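Local atomic coordinates of K Homology domain-containing protein (Aeropyrum pernix, PDB entry 1TUA), a protein that is of unknown function but, with two K Homology-type domains, probably binds RNA. Residues V67-L72 / E77-L82. Sequence-based numbering, arbitrary orientation.
Sequences VKAISL and EKAFRL
No flat group is stacked where A69 and I70 meet A79 and L82; methyl and methylene groups alone do the touching. The one aromatic ring, that of F80, stays at the margin: its CE1 comes no nearer than 5.2 Å to I70 CD1, and its neighbours, E28, I29 and R32, belong to helix 24-33.

The pair illustrates how two alanines let consecutive helical segments approach closely. With A69 and A79 facing each other, their CA atoms are 5.6 Å apart, and the methyl carbon A69 CB meets the flank of the A79 methyl, CB to CB at 3.8 Å. Each methyl also has a second partner. I70 lends its CG1 methylene, which touches A79 CB at 3.6 Å; with CG1 beside the backbone N (chi1 -66°), this branch reaches across while CG2 is turned elsewhere. From the other segment, L82 brings one branch of its fork, CD1, to within 3.4 Å of A69 CB, tighter than usual carbon packing. The contacts that A69 CB makes with A79 CB and L82 CD1 are nearly at right angles. A single 3-10 turn spaces these two partners, its L82 N to A79 O bond measuring 2.9 Å.

The chain turns sharply after helix 57-72, the last element of a strand-helix-helix-strand-strand-helix unit like that of type I KH domains, and then runs into strand 87-93 of the second sheet. L72 and L82 both rest on L89 of that strand, so the contact belongs to the layer between the sheets. With no hydrogen bond across it and all four touching residues buried, the direct attraction between the segments is probably dispersion together with the exclusion of water.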
loop_
_atom_site.group_PDB
_atom_site.type_symbol
_atom_site.label_atom_id
_atom_site.label_comp_id
_atom_site.label_asym_id
_atom_site.label_seq_id
_atom_site.Cartn_x
_atom_site.Cartn_y
_atom_site.Cartn_z
ATOM N N VAL A 67 -4.475 -8.034 -3.027
ATOM C CA VAL A 67 -3.492 -8.997 -3.522
ATOM C C VAL A 67 -2.168 -8.299 -3.845
ATOM O O VAL A 67 -1.094 -8.786 -3.495
ATOM C CB VAL A 67 -4.003 -9.713 -4.788
ATOM C CG1 VAL A 67 -2.867 -10.520 -5.425
ATOM C CG2 VAL A 67 -5.174 -10.630 -4.426
ATOM N N LYS A 68 -2.246 -7.158 -4.521
ATOM C CA LYS A 68 -1.042 -6.419 -4.874
ATOM C C LYS A 68 -0.300 -5.980 -3.617
ATOM O O LYS A 68 0.924 -6.074 -3.551
ATOM C CB LYS A 68 -1.396 -5.198 -5.728
ATOM C CG LYS A 68 -0.188 -4.352 -6.105
ATOM C CD LYS A 68 -0.599 -3.134 -6.927
ATOM C CE LYS A 68 0.610 -2.262 -7.279
ATOM N NZ LYS A 68 0.221 -0.996 -7.988
ATOM N N ALA A 69 -1.043 -5.510 -2.618
ATOM C CA ALA A 69 -0.446 -5.060 -1.359
ATOM C C ALA A 69 0.292 -6.195 -0.630
ATOM O O ALA A 69 1.361 -5.980 -0.052
ATOM C CB ALA A 69 -1.525 -4.457 -0.452
ATOM N N ILE A 70 -0.274 -7.399 -0.648
ATOM C CA ILE A 70 0.373 -8.541 0.002
ATOM C C ILE A 70 1.637 -8.915 -0.774
ATOM O O ILE A 70 2.676 -9.228 -0.184
ATOM C CB ILE A 70 -0.581 -9.755 0.077
ATOM C CG1 ILE A 70 -1.753 -9.413 1.004
ATOM C CG2 ILE A 70 0.178 -11.007 0.563
ATOM C CD1 ILE A 70 -2.878 -10.427 0.974
ATOM N N SER A 71 1.541 -8.870 -2.098
ATOM C CA SER A 71 2.683 -9.166 -2.964
ATOM C C SER A 71 3.835 -8.199 -2.665
ATOM O O SER A 71 5.002 -8.588 -2.647
ATOM C CB SER A 71 2.265 -9.034 -4.434
ATOM O OG SER A 71 3.357 -9.279 -5.303
ATOM N N LEU A 72 3.494 -6.937 -2.422
ATOM C CA LEU A 72 4.487 -5.907 -2.117
ATOM C C LEU A 72 5.163 -6.072 -0.755
ATOM O O LEU A 72 6.203 -5.458 -0.494
ATOM C CB LEU A 72 3.848 -4.521 -2.214
ATOM C CG LEU A 72 3.574 -4.057 -3.648
ATOM C CD1 LEU A 72 2.681 -2.833 -3.631
ATOM C CD2 LEU A 72 4.893 -3.759 -4.347
ATOM N N GLU A 77 -3.367 -9.006 7.103
ATOM C CA GLU A 77 -4.109 -8.201 8.058
ATOM C C GLU A 77 -4.023 -6.708 7.770
ATOM O O GLU A 77 -5.003 -5.986 7.937
ATOM C CB GLU A 77 -3.618 -8.480 9.480
ATOM C CG GLU A 77 -3.872 -9.905 10.000
ATOM C CD GLU A 77 -2.991 -10.971 9.347
ATOM O OE1 GLU A 77 -1.877 -10.650 8.878
ATOM O OE2 GLU A 77 -3.411 -12.148 9.322
ATOM N N LYS A 78 -2.855 -6.231 7.347
ATOM C CA LYS A 78 -2.722 -4.810 7.040
ATOM C C LYS A 78 -3.283 -4.515 5.652
ATOM O O LYS A 78 -3.946 -3.497 5.445
ATOM C CB LYS A 78 -1.259 -4.378 7.119
ATOM C CG LYS A 78 -0.736 -4.272 8.541
ATOM C CD LYS A 78 0.750 -3.958 8.558
ATOM C CE LYS A 78 1.255 -3.639 9.963
ATOM N NZ LYS A 78 0.664 -2.382 10.479
ATOM N N ALA A 79 -3.027 -5.413 4.704
ATOM C CA ALA A 79 -3.513 -5.239 3.333
ATOM C C ALA A 79 -5.040 -5.135 3.251
ATOM O O ALA A 79 -5.565 -4.431 2.391
ATOM C CB ALA A 79 -3.023 -6.394 2.456
ATOM N N PHE A 80 -5.752 -5.833 4.134
ATOM C CA PHE A 80 -7.218 -5.801 4.133
ATOM C C PHE A 80 -7.780 -4.394 4.311
ATOM O O PHE A 80 -8.948 -4.135 4.012
ATOM C CB PHE A 80 -7.789 -6.711 5.225
ATOM C CG PHE A 80 -7.580 -8.178 4.970
ATOM C CD1 PHE A 80 -7.592 -8.689 3.676
ATOM C CD2 PHE A 80 -7.416 -9.064 6.036
ATOM C CE1 PHE A 80 -7.446 -10.063 3.439
ATOM C CE2 PHE A 80 -7.270 -10.440 5.811
ATOM C CZ PHE A 80 -7.286 -10.937 4.506
ATOM N N ARG A 81 -6.945 -3.483 4.800
ATOM C CA ARG A 81 -7.369 -2.100 4.990
ATOM C C ARG A 81 -7.815 -1.506 3.657
ATOM O O ARG A 81 -8.642 -0.598 3.618
ATOM C CB ARG A 81 -6.217 -1.274 5.572
ATOM C CG ARG A 81 -6.499 0.226 5.668
ATOM C CD ARG A 81 -5.390 0.939 6.421
ATOM N NE ARG A 81 -5.564 2.388 6.397
ATOM C CZ ARG A 81 -4.867 3.235 7.151
ATOM N NH1 ARG A 81 -3.949 2.774 7.989
ATOM N NH2 ARG A 81 -5.088 4.542 7.061
ATOM N N LEU A 82 -7.265 -2.029 2.567
ATOM C CA LEU A 82 -7.596 -1.550 1.232
ATOM C C LEU A 82 -9.032 -1.854 0.820
ATOM O O LEU A 82 -9.508 -1.348 -0.198
ATOM C CB LEU A 82 -6.603 -2.124 0.210
ATOM C CG LEU A 82 -5.214 -1.467 0.297
ATOM C CD1 LEU A 82 -4.175 -2.311 -0.421
ATOM C CD2 LEU A 82 -5.277 -0.070 -0.293
#